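Local coordinates for protein transcriptional regulator, TetR family (Cytophaga hutchinsonii, PDB 3EUP) that probably binds operator DNA through an N-terminal helix-turn-helix domain and regulates transcription in response to a ligand, as TetR-family repressors do, at residues 50-54 / 55-59; 21-24 / 25-29; 30-33 / 34-38; 58-61 / 62-66. All blocks are in the same frame, centred on the assembly; numbering follows the deposited sequence.

Followed from the N terminus, the four contacts run through the probable DNA-binding domain and into the helix that leaves it, in the order 2, 3, 1, 4, each a local join between adjoining segments. Contact 2 (21-24 / 25-29) lies in the C-terminal half of helix 10-31, and contact 3 (30-33 / 34-38) turns the chain out of it into helix 34-41, the salt bridge from K27 to D36 bracing that corner. Contact 1 (50-54 / 55-59) caps helix 55-78, and contact 4 (58-61 / 62-66) continues it, sharing V58 and A59. None encloses another. F24 packs on V58 and A62, while K55 hydrogen-bonds L29 and T32, tying helix 10-31 to helix 55-78.

Contact 1: residues 50-54 / 55-59; sequences GNFEN and KEAVA
N54 meets A57 through its side-chain amide, the N-cap that opens helix 55-78, the long helix that in TetR-family regulators runs from the DNA-binding domain toward the ligand-binding domain. The side chain shows how a cap is made. With CG between the backbone N and the carbonyl carbon (chi1 49°), the amide folds back over the first turn instead of reaching away. It is OD1 at the tip, not CB or CG, that does the touching: E56 CB lies 3.3 Å from N54 OD1, and the same oxygen accepts from A57 N at 2.9 Å, the donor lying nearly along the C=O axis of the amide. The backbone takes part too: N54 O accepts from V58 N at 3.2 Å, the first i to i+4 bond of the helix. Without the amide, as with an alanine here, A57 N is likely to lose its side-chain acceptor and the helix start to fray.

Before the cap, F52 turns its ring inward. Its CB and CG both meet V58 CG2, a methyl that lies over one face of the ring in a CH-pi contact, 4.0 Å from the centroid, while the two side chains cross at about a right angle. F52 CD1 reaches A57 CB at 4.2 Å. Beyond the segments F52 also touches I16 of helix 10-31, and K55 sends its NZ to the carbonyl oxygens of T32 and L29, so the capped turn is held against helix 10-31 and the turn after it. V58 CG2 is shared, since it also comes within 3.4 Å of N54 O.

Contact 2: residues 21-24 / 25-29; sequences APVF and NVKGL
V23 and K27, one helical turn apart, lie side by side and point the same way, V23 CG1 resting 3.9 Å from K27 CD along the lysine's methylenes. The lysine chain is extended beyond CG, which carries NZ past the valine to a salt bridge with D36 on helix 34-41. Beneath this pair the backbone is firmly bonded: K27 N gives to V23 O at 2.8 Å, a nearly straight bond of 168°. V26 N, by contrast, makes only weak bonds, to P22 O and V23 O, both at 3.3 Å. P22 itself has no amide hydrogen to give, and the helix is kinked where the nitrogens of P22 and V23 lack bonds to the turn before.

These residues belong to helix 10-31 of the TetR-type DNA-binding domain; G28 N bonds F24 O at 2.8 Å, and G28 has a positive phi of 79°. F24 lies on the buried side. Its CG stands opposite the carbonyl carbon (chi1 -76°), and L29 meets the ring at its edge, L29 CA 4.2 Å from F24 CD1. Further out, V58 and A62 of helix 55-78 and L37 of helix 34-41 pack on the same phenylalanine. The N25 amide is held by residues beyond helix 10-31, its oxygen bonded to N112 and its ND2 to the carbonyl oxygens of V105 and G107.

Contact 3: residues 30-33 / 34-38; sequences AGTS and LTDLT
One carboxylate oxygen, D36 OD2, takes two donors from the same residue, S33, and so reaches back across the start of helix 34-41 to the turn that precedes it. The stronger bond is from S33 N at 2.7 Å and 174°, which meets OD2 on the anti side, 28° out of the carboxylate plane; the one from S33 OG, at 3.1 Å, is weak. In return S33 OG accepts from D36 N at 3.1 Å. This exchange is a capping box, S33 being the N-cap. D36 reaches it with CG beside its own backbone N, opposite the carbonyl carbon (chi1 -67°). Shortened to an alanine, this position is likely to leave S33 N without its acceptor and K27 without its salt-bridge partner, since the other oxygen, OD1, pairs with that lysine. Next to the box T32 CG2 meets L37 CD2 at 3.6 Å, the two side chains crossing at about a right angle. T32 sits against V23 and F24 of helix 10-31 with its OG1 bonded to G28 O, while L37 faces T20 of that helix and I48 of helix 45-48, so the capped turn joins three helices of the DNA-binding domain.

Contact 4: residues 58-61 / 62-66; sequences VAIA and AFDYN
D64 turns its carboxylate back over the turn before it, CG beside the backbone N and opposite the carbonyl carbon (chi1 -71°), which sets CG 3.6 Å from I60 O. F63 and Y65 do the reverse, each with CG opposite its own N (chi1 174° for F63), and their rings lead off from the preceding turn. The frame is a regular alpha-helix, the part of helix 55-78 that links the TetR DNA-binding head with the larger C-terminal domain. Four successive backbone bonds join the two segments, from A62 N to V58 O at 2.8 Å, then from F63 N to A59 O, D64 N to I60 O and Y65 N to A61 O. The bond of D64 is the straightest, at 170°.

Across the turn the side chains meet mainly carbonyl oxygens, as CB atoms do in an alpha-helix. A62 CB lies against those of both V58 and A59, and F63 CB against those of A59 and I60. The larger groups look outward to other helices: I60 packs on L124 and K127 of helix 122-148, F63 on K127 and A131 of that helix, and Y65 on I17 of helix 10-31. D64 OD2 forms a salt bridge with K127, so the acid that bends back over I60 is also held to the C-terminal domain. A61 O, besides bonding Y65 N, lies 3.6 Å from D64 CB, a plain packing contact.

Contact 1: residues 50-54 / 55-59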
ATOM      1  N   GLY A  50     -20.367  20.877  15.362  1.00 32.95           N
ATOM      2  CA  GLY A  50     -21.726  20.669  15.832  1.00 32.41           C
ATOM      3  C   GLY A  50     -22.344  19.412  15.243  1.00 31.79           C
ATOM      4  O   GLY A  50     -23.422  19.001  15.655  1.00 31.69           O
ATOM      5  N   ASN A  51     -21.677  18.813  14.261  1.00 30.59           N
ATOM      6  CA  ASN A  51     -22.112  17.537  13.674  1.00 29.90           C
ATOM      7  C   ASN A  51     -21.199  16.368  14.046  1.00 29.72           C
ATOM      8  O   ASN A  51     -21.597  15.213  13.964  1.00 29.88           O
ATOM      9  CB  ASN A  51     -22.165  17.666  12.154  1.00 29.44           C
ATOM     10  CG  ASN A  51     -23.295  18.513  11.713  1.00 29.31           C
ATOM     11  OD1 ASN A  51     -24.434  18.045  11.630  1.00 27.71           O
ATOM     12  ND2 ASN A  51     -23.017  19.790  11.476  1.00 27.15           N
ATOM     13  N   PHE A  52     -19.970  16.681  14.428  1.00 29.22           N
ATOM     14  CA  PHE A  52     -18.994  15.675  14.777  1.00 29.64           C
ATOM     15  C   PHE A  52     -18.290  16.054  16.072  1.00 30.88           C
ATOM     16  O   PHE A  52     -17.970  17.224  16.292  1.00 30.85           O
ATOM     17  CB  PHE A  52     -17.932  15.597  13.688  1.00 29.10           C
ATOM     18  CG  PHE A  52     -18.425  15.040  12.413  1.00 27.58           C
ATOM     19  CD1 PHE A  52     -18.432  13.668  12.205  1.00 25.51           C
ATOM     20  CD2 PHE A  52     -18.890  15.882  11.409  1.00 27.43           C
ATOM     21  CE1 PHE A  52     -18.856  13.141  11.017  1.00 26.82           C
ATOM     22  CE2 PHE A  52     -19.350  15.365  10.214  1.00 26.98           C
ATOM     23  CZ  PHE A  52     -19.330  13.989  10.012  1.00 28.36           C
ATOM     24  N   GLU A  53     -17.950  15.046  16.869  1.00 31.71           N
ATOM     25  CA  GLU A  53     -17.225  15.279  18.114  1.00 32.62           C
ATOM     26  C   GLU A  53     -15.897  15.970  17.881  1.00 31.68           C
ATOM     27  O   GLU A  53     -15.601  16.991  18.499  1.00 32.18           O
ATOM     28  CB  GLU A  53     -17.015  13.952  18.852  1.00 33.37           C
ATOM     29  CG  GLU A  53     -16.294  14.065  20.219  1.00 38.86           C
ATOM     30  CD  GLU A  53     -17.023  14.935  21.262  1.00 43.69           C
ATOM     31  OE1 GLU A  53     -18.272  15.039  21.225  1.00 45.46           O
ATOM     32  OE2 GLU A  53     -16.320  15.501  22.145  1.00 48.90           O
ATOM     33  N   ASN A  54     -15.089  15.406  17.001  1.00 30.66           N
ATOM     34  CA  ASN A  54     -13.758  15.919  16.747  1.00 30.40           C
ATOM     35  C   ASN A  54     -13.305  15.491  15.369  1.00 29.90           C
ATOM     36  O   ASN A  54     -14.055  14.811  14.643  1.00 28.21           O
ATOM     37  CB  ASN A  54     -12.794  15.366  17.787  1.00 30.78           C
ATOM     38  CG  ASN A  54     -12.919  13.858  17.946  1.00 33.64           C
ATOM     39  OD1 ASN A  54     -12.914  13.118  16.979  1.00 32.74           O
ATOM     40  ND2 ASN A  54     -13.048  13.403  19.193  1.00 38.86           N
ATOM     41  N   LYS A  55     -12.095  15.902  15.009  1.00 29.17           N
ATOM     42  CA  LYS A  55     -11.553  15.620  13.683  1.00 29.92           C
ATOM     43  C   LYS A  55     -11.507  14.124  13.406  1.00 30.36           C
ATOM     44  O   LYS A  55     -11.725  13.682  12.271  1.00 29.17           O
ATOM     45  CB  LYS A  55     -10.156  16.214  13.529  1.00 30.07           C
ATOM     46  CG  LYS A  55      -9.554  15.949  12.149  1.00 32.38           C
ATOM     47  CD  LYS A  55      -8.370  16.817  11.845  1.00 35.85           C
ATOM     48  CE  LYS A  55      -7.221  16.502  12.744  1.00 36.36           C
ATOM     49  NZ  LYS A  55      -5.926  16.638  12.039  1.00 37.15           N
ATOM     50  N   GLU A  56     -11.197  13.350  14.458  1.00 30.33           N
ATOM     51  CA  GLU A  56     -11.094  11.906  14.334  1.00 30.67           C
ATOM     52  C   GLU A  56     -12.424  11.275  13.953  1.00 28.04           C
ATOM     53  O   GLU A  56     -12.438  10.371  13.141  1.00 27.85           O
ATOM     54  CB  GLU A  56     -10.522  11.259  15.618  1.00 31.41           C
ATOM     55  CG  GLU A  56     -10.968   9.817  15.832  1.00 36.69           C
ATOM     56  CD  GLU A  56     -10.218   9.080  16.947  1.00 43.65           C
ATOM     57  OE1 GLU A  56      -9.248   9.667  17.525  1.00 48.93           O
ATOM     58  OE2 GLU A  56     -10.581   7.889  17.195  1.00 46.58           O
ATOM     59  N   ALA A  57     -13.521  11.731  14.546  1.00 27.02           N
ATOM     60  CA  ALA A  57     -14.859  11.289  14.166  1.00 25.71           C
ATOM     61  C   ALA A  57     -15.139  11.612  12.679  1.00 24.83           C
ATOM     62  O   ALA A  57     -15.739  10.807  11.981  1.00 24.40           O
ATOM     63  CB  ALA A  57     -15.941  11.928  15.055  1.00 24.99           C
ATOM     64  N   VAL A  58     -14.663  12.761  12.205  1.00 23.85           N
ATOM     65  CA  VAL A  58     -14.806  13.108  10.784  1.00 23.13           C
ATOM     66  C   VAL A  58     -13.977  12.153   9.900  1.00 22.39           C
ATOM     67  O   VAL A  58     -14.465  11.690   8.890  1.00 21.45           O
ATOM     68  CB  VAL A  58     -14.398  14.570  10.468  1.00 22.45           C
ATOM     69  CG1 VAL A  58     -14.749  14.886   9.014  1.00 21.80           C
ATOM     70  CG2 VAL A  58     -15.040  15.562  11.473  1.00 21.43           C
ATOM     71  N   ALA A  59     -12.751  11.838  10.321  1.00 22.32           N
ATOM     72  CA  ALA A  59     -11.854  10.907   9.579  1.00 21.52           C
ATOM     73  C   ALA A  59     -12.446   9.517   9.454  1.00 21.85           C
ATOM     74  O   ALA A  59     -12.391   8.916   8.387  1.00 22.14           O
ATOM     75  CB  ALA A  59     -10.505  10.834  10.229  1.00 21.42           C
TER

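Contact 2: residues 21-24 / 25-29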
ATOM      1  N   ALA A  21     -13.999  14.067   2.631  1.00 22.83           N
ATOM      2  CA  ALA A  21     -13.461  12.717   2.362  1.00 23.19           C
ATOM      3  C   ALA A  21     -12.280  12.704   1.363  1.00 23.58           C
ATOM      4  O   ALA A  21     -11.331  11.913   1.535  1.00 25.19           O
ATOM      5  CB  ALA A  21     -14.568  11.761   1.898  1.00 21.87           C
ATOM      6  N   PRO A  22     -12.321  13.537   0.316  1.00 24.03           N
ATOM      7  CA  PRO A  22     -11.161  13.600  -0.605  1.00 24.09           C
ATOM      8  C   PRO A  22      -9.923  14.203   0.053  1.00 24.43           C
ATOM      9  O   PRO A  22      -8.792  13.839  -0.293  1.00 25.42           O
ATOM     10  CB  PRO A  22     -11.655  14.532  -1.723  1.00 24.85           C
ATOM     11  CG  PRO A  22     -13.119  14.485  -1.633  1.00 25.02           C
ATOM     12  CD  PRO A  22     -13.457  14.307  -0.204  1.00 23.93           C
ATOM     13  N   VAL A  23     -10.116  15.118   1.002  1.00 23.92           N
ATOM     14  CA  VAL A  23      -8.987  15.697   1.711  1.00 23.50           C
ATOM     15  C   VAL A  23      -8.414  14.634   2.652  1.00 22.86           C
ATOM     16  O   VAL A  23      -7.185  14.469   2.728  1.00 23.65           O
ATOM     17  CB  VAL A  23      -9.358  16.939   2.563  1.00 23.33           C
ATOM     18  CG1 VAL A  23      -8.118  17.548   3.139  1.00 24.40           C
ATOM     19  CG2 VAL A  23     -10.127  17.995   1.713  1.00 26.44           C
ATOM     20  N   PHE A  24      -9.247  13.932   3.418  1.00 21.68           N
ATOM     21  CA  PHE A  24      -8.653  12.911   4.298  1.00 20.52           C
ATOM     22  C   PHE A  24      -7.942  11.840   3.475  1.00 20.76           C
ATOM     23  O   PHE A  24      -6.887  11.359   3.867  1.00 21.40           O
ATOM     24  CB  PHE A  24      -9.661  12.245   5.219  1.00 20.00           C
ATOM     25  CG  PHE A  24     -10.063  13.093   6.374  1.00 19.94           C
ATOM     26  CD1 PHE A  24      -9.168  13.352   7.422  1.00 19.69           C
ATOM     27  CD2 PHE A  24     -11.305  13.687   6.393  1.00 18.71           C
ATOM     28  CE1 PHE A  24      -9.540  14.163   8.513  1.00 19.88           C
ATOM     29  CE2 PHE A  24     -11.694  14.522   7.466  1.00 18.57           C
ATOM     30  CZ  PHE A  24     -10.816  14.747   8.521  1.00 20.38           C
ATOM     31  N   ASN A  25      -8.522  11.450   2.351  1.00 21.39           N
ATOM     32  CA  ASN A  25      -7.962  10.366   1.537  1.00 22.16           C
ATOM     33  C   ASN A  25      -6.586  10.716   0.976  1.00 24.05           C
ATOM     34  O   ASN A  25      -5.773   9.823   0.779  1.00 25.55           O
ATOM     35  CB  ASN A  25      -8.903   9.937   0.418  1.00 21.71           C
ATOM     36  CG  ASN A  25      -8.579   8.567  -0.127  1.00 21.38           C
ATOM     37  OD1 ASN A  25      -8.230   7.643   0.620  1.00 22.47           O
ATOM     38  ND2 ASN A  25      -8.680   8.426  -1.431  1.00 21.81           N
ATOM     39  N   VAL A  26      -6.326  12.002   0.791  1.00 24.78           N
ATOM     40  CA  VAL A  26      -5.067  12.515   0.228  1.00 25.12           C
ATOM     41  C   VAL A  26      -4.050  12.903   1.300  1.00 25.56           C
ATOM     42  O   VAL A  26      -2.894  12.475   1.258  1.00 25.18           O
ATOM     43  CB  VAL A  26      -5.361  13.731  -0.687  1.00 25.08           C
ATOM     44  CG1 VAL A  26      -4.058  14.551  -1.015  1.00 25.87           C
ATOM     45  CG2 VAL A  26      -5.997  13.242  -1.952  1.00 25.32           C
ATOM     46  N   LYS A  27      -4.495  13.666   2.290  1.00 25.87           N
ATOM     47  CA  LYS A  27      -3.606  14.232   3.304  1.00 26.61           C
ATOM     48  C   LYS A  27      -3.495  13.391   4.576  1.00 26.23           C
ATOM     49  O   LYS A  27      -2.573  13.590   5.383  1.00 25.06           O
ATOM     50  CB  LYS A  27      -4.081  15.629   3.682  1.00 26.83           C
ATOM     51  CG  LYS A  27      -4.078  16.608   2.528  1.00 31.28           C
ATOM     52  CD  LYS A  27      -4.261  18.043   3.061  1.00 37.27           C
ATOM     53  CE  LYS A  27      -3.752  19.095   2.088  1.00 40.18           C
ATOM     54  NZ  LYS A  27      -3.885  20.462   2.666  1.00 42.65           N
ATOM     55  N   GLY A  28      -4.433  12.468   4.784  1.00 25.02           N
ATOM     56  CA  GLY A  28      -4.400  11.655   5.984  1.00 24.81           C
ATOM     57  C   GLY A  28      -4.945  12.414   7.180  1.00 24.97           C
ATOM     58  O   GLY A  28      -5.257  13.573   7.089  1.00 25.07           O
ATOM     59  N   LEU A  29      -5.119  11.727   8.288  1.00 26.35           N
ATOM     60  CA  LEU A  29      -5.646  12.370   9.491  1.00 27.93           C
ATOM     61  C   LEU A  29      -4.626  13.410  10.000  1.00 28.82           C
ATOM     62  O   LEU A  29      -4.989  14.548  10.272  1.00 28.56           O
ATOM     63  CB  LEU A  29      -5.985  11.310  10.536  1.00 28.42           C
ATOM     64  CG  LEU A  29      -6.327  11.789  11.951  1.00 29.61           C
ATOM     65  CD1 LEU A  29      -7.667  12.568  11.995  1.00 27.40           C
ATOM     66  CD2 LEU A  29      -6.280  10.589  12.970  1.00 31.11           C
TER

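Contact 3: residues 30-33 / 34-38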
ATOM      1  N   ALA A  30      -3.338  13.053  10.029  1.00 30.09           N
ATOM      2  CA  ALA A  30      -2.299  13.989  10.538  1.00 30.41           C
ATOM      3  C   ALA A  30      -2.121  15.182   9.621  1.00 30.57           C
ATOM      4  O   ALA A  30      -1.866  16.268  10.101  1.00 32.04           O
ATOM      5  CB  ALA A  30      -0.934  13.289  10.771  1.00 29.94           C
ATOM      6  N   GLY A  31      -2.250  15.004   8.313  1.00 29.18           N
ATOM      7  CA  GLY A  31      -2.022  16.108   7.402  1.00 29.11           C
ATOM      8  C   GLY A  31      -3.239  17.007   7.172  1.00 28.99           C
ATOM      9  O   GLY A  31      -3.151  18.039   6.497  1.00 28.53           O
ATOM     10  N   THR A  32      -4.389  16.614   7.712  1.00 28.08           N
ATOM     11  CA  THR A  32      -5.608  17.371   7.474  1.00 27.68           C
ATOM     12  C   THR A  32      -5.823  18.286   8.649  1.00 28.52           C
ATOM     13  O   THR A  32      -5.951  17.814   9.771  1.00 29.65           O
ATOM     14  CB  THR A  32      -6.818  16.425   7.258  1.00 27.27           C
ATOM     15  OG1 THR A  32      -6.594  15.669   6.050  1.00 27.14           O
ATOM     16  CG2 THR A  32      -8.128  17.218   7.115  1.00 26.23           C
ATOM     17  N   SER A  33      -5.816  19.588   8.391  1.00 28.95           N
ATOM     18  CA  SER A  33      -5.968  20.609   9.439  1.00 30.32           C
ATOM     19  C   SER A  33      -7.386  21.163   9.453  1.00 30.50           C
ATOM     20  O   SER A  33      -8.195  20.882   8.574  1.00 28.73           O
ATOM     21  CB  SER A  33      -5.037  21.791   9.168  1.00 30.59           C
ATOM     22  OG  SER A  33      -5.545  22.554   8.077  1.00 32.14           O
ATOM     23  N   LEU A  34      -7.671  21.976  10.451  1.00 31.38           N
ATOM     24  CA  LEU A  34      -8.996  22.610  10.561  1.00 31.63           C
ATOM     25  C   LEU A  34      -9.280  23.500   9.384  1.00 32.01           C
ATOM     26  O   LEU A  34     -10.401  23.508   8.880  1.00 31.68           O
ATOM     27  CB  LEU A  34      -9.105  23.429  11.832  1.00 32.59           C
ATOM     28  CG  LEU A  34     -10.413  24.217  12.004  1.00 33.22           C
ATOM     29  CD1 LEU A  34     -11.597  23.213  12.045  1.00 34.83           C
ATOM     30  CD2 LEU A  34     -10.334  25.087  13.235  1.00 34.23           C
ATOM     31  N   THR A  35      -8.279  24.249   8.927  1.00 31.87           N
ATOM     32  CA  THR A  35      -8.521  25.153   7.808  1.00 32.28           C
ATOM     33  C   THR A  35      -8.680  24.380   6.492  1.00 31.17           C
ATOM     34  O   THR A  35      -9.331  24.854   5.565  1.00 31.58           O
ATOM     35  CB  THR A  35      -7.438  26.211   7.675  1.00 32.58           C
ATOM     36  OG1 THR A  35      -6.258  25.605   7.151  1.00 36.58           O
ATOM     37  CG2 THR A  35      -7.124  26.810   9.012  1.00 33.71           C
ATOM     38  N   ASP A  36      -8.104  23.188   6.405  1.00 29.89           N
ATOM     39  CA  ASP A  36      -8.401  22.297   5.288  1.00 29.04           C
ATOM     40  C   ASP A  36      -9.904  21.985   5.321  1.00 27.55           C
ATOM     41  O   ASP A  36     -10.552  22.006   4.294  1.00 26.28           O
ATOM     42  CB  ASP A  36      -7.611  20.971   5.373  1.00 29.62           C
ATOM     43  CG  ASP A  36      -6.099  21.140   5.185  1.00 31.44           C
ATOM     44  OD1 ASP A  36      -5.663  21.995   4.364  1.00 35.19           O
ATOM     45  OD2 ASP A  36      -5.342  20.400   5.858  1.00 32.04           O
ATOM     46  N   LEU A  37     -10.453  21.731   6.510  1.00 26.34           N
ATOM     47  CA  LEU A  37     -11.851  21.309   6.641  1.00 25.80           C
ATOM     48  C   LEU A  37     -12.861  22.440   6.391  1.00 25.88           C
ATOM     49  O   LEU A  37     -13.868  22.235   5.695  1.00 25.50           O
ATOM     50  CB  LEU A  37     -12.110  20.696   8.030  1.00 25.59           C
ATOM     51  CG  LEU A  37     -11.402  19.392   8.415  1.00 26.05           C
ATOM     52  CD1 LEU A  37     -11.936  18.892   9.788  1.00 25.62           C
ATOM     53  CD2 LEU A  37     -11.576  18.340   7.335  1.00 23.31           C
ATOM     54  N   THR A  38     -12.598  23.613   6.977  1.00 25.08           N
ATOM     55  CA  THR A  38     -13.430  24.777   6.775  1.00 25.85           C
ATOM     56  C   THR A  38     -13.316  25.273   5.327  1.00 26.60           C
ATOM     57  O   THR A  38     -14.298  25.761   4.796  1.00 26.02           O
ATOM     58  CB  THR A  38     -13.122  25.927   7.778  1.00 25.56           C
ATOM     59  OG1 THR A  38     -11.785  26.401   7.584  1.00 26.74           O
ATOM     60  CG2 THR A  38     -13.280  25.472   9.202  1.00 25.87           C
TER

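Contact 4: residues 58-61 / 62-66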
ATOM      1  N   VAL A  58     -14.663  12.761  12.205  1.00 23.85           N
ATOM      2  CA  VAL A  58     -14.806  13.108  10.784  1.00 23.13           C
ATOM      3  C   VAL A  58     -13.977  12.153   9.900  1.00 22.39           C
ATOM      4  O   VAL A  58     -14.465  11.690   8.890  1.00 21.45           O
ATOM      5  CB  VAL A  58     -14.398  14.570  10.468  1.00 22.45           C
ATOM      6  CG1 VAL A  58     -14.749  14.886   9.014  1.00 21.80           C
ATOM      7  CG2 VAL A  58     -15.040  15.562  11.473  1.00 21.43           C
ATOM      8  N   ALA A  59     -12.751  11.838  10.321  1.00 22.32           N
ATOM      9  CA  ALA A  59     -11.854  10.907   9.579  1.00 21.52           C
ATOM     10  C   ALA A  59     -12.446   9.517   9.454  1.00 21.85           C
ATOM     11  O   ALA A  59     -12.391   8.916   8.387  1.00 22.14           O
ATOM     12  CB  ALA A  59     -10.505  10.834  10.229  1.00 21.42           C
ATOM     13  N   ILE A  60     -13.071   9.043  10.529  1.00 22.11           N
ATOM     14  CA  ILE A  60     -13.713   7.735  10.543  1.00 22.66           C
ATOM     15  C   ILE A  60     -14.901   7.670   9.579  1.00 22.56           C
ATOM     16  O   ILE A  60     -15.004   6.729   8.802  1.00 22.78           O
ATOM     17  CB  ILE A  60     -14.103   7.310  11.950  1.00 23.42           C
ATOM     18  CG1 ILE A  60     -12.822   7.055  12.808  1.00 26.31           C
ATOM     19  CG2 ILE A  60     -15.091   6.068  11.895  1.00 24.14           C
ATOM     20  CD1 ILE A  60     -13.144   6.903  14.284  1.00 27.75           C
ATOM     21  N   ALA A  61     -15.775   8.676   9.629  1.00 22.16           N
ATOM     22  CA  ALA A  61     -16.887   8.790   8.699  1.00 21.35           C
ATOM     23  C   ALA A  61     -16.379   8.918   7.253  1.00 20.56           C
ATOM     24  O   ALA A  61     -16.957   8.298   6.334  1.00 20.30           O
ATOM     25  CB  ALA A  61     -17.792  10.022   9.078  1.00 20.29           C
ATOM     26  N   ALA A  62     -15.329   9.706   7.045  1.00 20.29           N
ATOM     27  CA  ALA A  62     -14.694   9.805   5.706  1.00 20.60           C
ATOM     28  C   ALA A  62     -14.256   8.456   5.190  1.00 21.07           C
ATOM     29  O   ALA A  62     -14.484   8.149   4.029  1.00 22.50           O
ATOM     30  CB  ALA A  62     -13.488  10.772   5.692  1.00 19.99           C
ATOM     31  N   PHE A  63     -13.608   7.655   6.039  1.00 22.15           N
ATOM     32  CA  PHE A  63     -13.184   6.335   5.621  1.00 21.99           C
ATOM     33  C   PHE A  63     -14.394   5.492   5.238  1.00 22.63           C
ATOM     34  O   PHE A  63     -14.417   4.878   4.166  1.00 21.48           O
ATOM     35  CB  PHE A  63     -12.369   5.602   6.706  1.00 22.19           C
ATOM     36  CG  PHE A  63     -12.064   4.193   6.328  1.00 20.82           C
ATOM     37  CD1 PHE A  63     -11.012   3.919   5.485  1.00 25.00           C
ATOM     38  CD2 PHE A  63     -12.906   3.156   6.707  1.00 25.14           C
ATOM     39  CE1 PHE A  63     -10.740   2.614   5.053  1.00 27.39           C
ATOM     40  CE2 PHE A  63     -12.657   1.837   6.270  1.00 25.29           C
ATOM     41  CZ  PHE A  63     -11.567   1.566   5.464  1.00 25.18           C
ATOM     42  N   ASP A  64     -15.423   5.472   6.087  1.00 23.19           N
ATOM     43  CA  ASP A  64     -16.642   4.721   5.742  1.00 23.96           C
ATOM     44  C   ASP A  64     -17.241   5.165   4.415  1.00 23.23           C
ATOM     45  O   ASP A  64     -17.659   4.342   3.625  1.00 22.69           O
ATOM     46  CB  ASP A  64     -17.683   4.805   6.848  1.00 24.51           C
ATOM     47  CG  ASP A  64     -17.283   4.001   8.096  1.00 28.31           C
ATOM     48  OD1 ASP A  64     -16.375   3.142   8.013  1.00 30.39           O
ATOM     49  OD2 ASP A  64     -17.857   4.251   9.190  1.00 32.53           O
ATOM     50  N   TYR A  65     -17.224   6.461   4.128  1.00 22.92           N
ATOM     51  CA  TYR A  65     -17.751   6.943   2.830  1.00 23.72           C
ATOM     52  C   TYR A  65     -16.855   6.568   1.625  1.00 22.49           C
ATOM     53  O   TYR A  65     -17.329   6.112   0.591  1.00 21.88           O
ATOM     54  CB  TYR A  65     -17.979   8.456   2.875  1.00 23.28           C
ATOM     55  CG  TYR A  65     -18.347   9.092   1.558  1.00 25.70           C
ATOM     56  CD1 TYR A  65     -19.674   9.353   1.251  1.00 28.96           C
ATOM     57  CD2 TYR A  65     -17.368   9.492   0.650  1.00 29.28           C
ATOM     58  CE1 TYR A  65     -20.028   9.959   0.078  1.00 32.80           C
ATOM     59  CE2 TYR A  65     -17.727  10.090  -0.577  1.00 33.65           C
ATOM     60  CZ  TYR A  65     -19.052  10.338  -0.832  1.00 33.82           C
ATOM     61  OH  TYR A  65     -19.460  10.930  -2.007  1.00 40.01           O
ATOM     62  N   ASN A  66     -15.563   6.789   1.768  1.00 23.06           N
ATOM     63  CA  ASN A  66     -14.580   6.452   0.727  1.00 22.67           C
ATOM     64  C   ASN A  66     -14.565   4.988   0.325  1.00 22.86           C
ATOM     65  O   ASN A  66     -14.658   4.644  -0.872  1.00 23.80           O
ATOM     66  CB  ASN A  66     -13.175   6.894   1.172  1.00 22.23           C
ATOM     67  CG  ASN A  66     -12.951   8.380   0.967  1.00 23.39           C
ATOM     68  OD1 ASN A  66     -12.167   9.012   1.683  1.00 27.36           O
ATOM     69  ND2 ASN A  66     -13.660   8.950   0.011  1.00 20.28           N
TER